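Local coordinates for protein cytochrome c-552 (Thiobacillus ferrooxidans, PDB 1H1O) that carries electrons in the periplasm as a diheme, high-potential cytochrome c of the c4 type, at residues A[69-73]-A[74-78]. Numbering follows the deposited sequence.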
loop_
_atom_site.group_PDB
_atom_site.type_symbol
_atom_site.label_atom_id
_atom_site.label_comp_id
_atom_site.label_asym_id
_atom_site.label_seq_id
_atom_site.Cartn_x
_atom_site.Cartn_y
_atom_site.Cartn_z
ATOM N N GLN A 69 -5.715 -6.273 -17.103
ATOM C CA GLN A 69 -5.842 -7.162 -18.245
ATOM C C GLN A 69 -5.580 -6.454 -19.566
ATOM O O GLN A 69 -5.235 -7.085 -20.559
ATOM C CB GLN A 69 -7.243 -7.775 -18.262
ATOM C CG GLN A 69 -7.516 -8.661 -19.462
ATOM C CD GLN A 69 -6.548 -9.824 -19.557
ATOM O OE1 GLN A 69 -6.542 -10.561 -20.546
ATOM N NE2 GLN A 69 -5.724 -9.999 -18.523
ATOM N N ALA A 70 -5.741 -5.139 -19.576
ATOM C CA ALA A 70 -5.533 -4.377 -20.797
ATOM C C ALA A 70 -4.205 -3.647 -20.786
ATOM O O ALA A 70 -4.034 -2.657 -21.489
ATOM C CB ALA A 70 -6.674 -3.383 -20.985
ATOM N N LEU A 71 -3.264 -4.128 -19.986
ATOM C CA LEU A 71 -1.962 -3.488 -19.906
ATOM C C LEU A 71 -0.864 -4.408 -20.400
ATOM O O LEU A 71 -0.873 -5.604 -20.119
ATOM C CB LEU A 71 -1.646 -3.081 -18.465
ATOM C CG LEU A 71 -2.582 -2.120 -17.736
ATOM C CD1 LEU A 71 -1.962 -1.765 -16.397
ATOM C CD2 LEU A 71 -2.801 -0.869 -18.555
ATOM N N ASP A 72 0.078 -3.839 -21.143
ATOM C CA ASP A 72 1.213 -4.587 -21.664
ATOM C C ASP A 72 2.441 -4.167 -20.861
ATOM O O ASP A 72 2.384 -3.200 -20.089
ATOM C CB ASP A 72 1.418 -4.290 -23.161
ATOM C CG ASP A 72 1.719 -2.818 -23.439
ATOM O OD1 ASP A 72 1.932 -2.463 -24.620
ATOM O OD2 ASP A 72 1.747 -2.015 -22.482
ATOM N N SER A 73 3.546 -4.888 -21.033
ATOM C CA SER A 73 4.776 -4.576 -20.307
ATOM C C SER A 73 5.138 -3.097 -20.415
ATOM O O SER A 73 5.498 -2.456 -19.425
ATOM C CB SER A 73 5.932 -5.430 -20.839
ATOM O OG SER A 73 5.679 -6.808 -20.630
ATOM N N ALA A 74 5.018 -2.559 -21.624
ATOM C CA ALA A 74 5.345 -1.164 -21.878
ATOM C C ALA A 74 4.513 -0.177 -21.072
ATOM O O ALA A 74 5.050 0.779 -20.508
ATOM C CB ALA A 74 5.206 -0.863 -23.358
ATOM N N LYS A 75 3.201 -0.391 -21.030
ATOM C CA LYS A 75 2.327 0.505 -20.281
ATOM C C LYS A 75 2.551 0.339 -18.795
ATOM O O LYS A 75 2.630 1.324 -18.058
ATOM C CB LYS A 75 0.856 0.243 -20.613
ATOM C CG LYS A 75 0.183 1.381 -21.375
ATOM C CD LYS A 75 0.673 1.483 -22.826
ATOM C CE LYS A 75 2.093 2.040 -22.955
ATOM N NZ LYS A 75 2.590 1.913 -24.358
ATOM N N ILE A 76 2.648 -0.909 -18.351
ATOM C CA ILE A 76 2.882 -1.161 -16.937
ATOM C C ILE A 76 4.055 -0.303 -16.510
ATOM O O ILE A 76 3.958 0.469 -15.565
ATOM C CB ILE A 76 3.186 -2.643 -16.679
ATOM C CG1 ILE A 76 1.888 -3.443 -16.801
ATOM C CG2 ILE A 76 3.812 -2.826 -15.299
ATOM C CD1 ILE A 76 2.047 -4.926 -16.583
ATOM N N THR A 77 5.156 -0.412 -17.238
ATOM C CA THR A 77 6.343 0.371 -16.921
ATOM C C THR A 77 6.095 1.869 -17.055
ATOM O O THR A 77 6.549 2.668 -16.233
ATOM C CB THR A 77 7.505 -0.017 -17.842
ATOM O OG1 THR A 77 7.795 -1.412 -17.670
ATOM C CG2 THR A 77 8.750 0.822 -17.517
ATOM N N ALA A 78 5.376 2.250 -18.103
ATOM C CA ALA A 78 5.085 3.658 -18.333
ATOM C C ALA A 78 4.314 4.223 -17.149
ATOM O O ALA A 78 4.647 5.281 -16.610
ATOM C CB ALA A 78 4.275 3.819 -19.618
#
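Asp-72 OD2 accepts from the backbone N of Lys-75 over 2.6 Å, the bond that identifies Asp-72 as the N-cap of helix 73-85 in this cytochrome c domain. The N-H arrives on the syn side of the carboxylate but 30° out of its plane, and the N-H...O angle is 158°. With chi1 at 61°, CG sits between the backbone N and the carbonyl carbon of Asp-72, which turns the carboxylate back over the first turn; there OD2 also lies 3.1 Å from Lys-75 CB. The negative charge would be expected to interact favourably with the helix dipole at this end. The chain of Lys-75, bent at chi2 and chi3, runs past OD2 of Asp-72, yet Lys-75 NZ stays 4.4 Å from Asp-72 OD1, nearby but beyond a salt bridge.

The main chain of Asp-72 opens the helical bonding: its O takes the N-H of Ile-76 in an almost straight bond of 2.9 Å. Ser-73 O continues the pattern by accepting from Thr-77 N at 3.0 Å. Thr-77 OG1 is hydrogen-bonded to Glu-44 of helix 40-51, tying this turn to that helix.

On the buried side, Leu-71 touches the heme of this domain, to which Cys-16 is predicted to be bound, and, like Ile-76, packs on Leu-47. Leu-71 and Ile-76 meet where the helix begins, CB of Leu-71 resting 3.9 Å from CG1 of Ile-76.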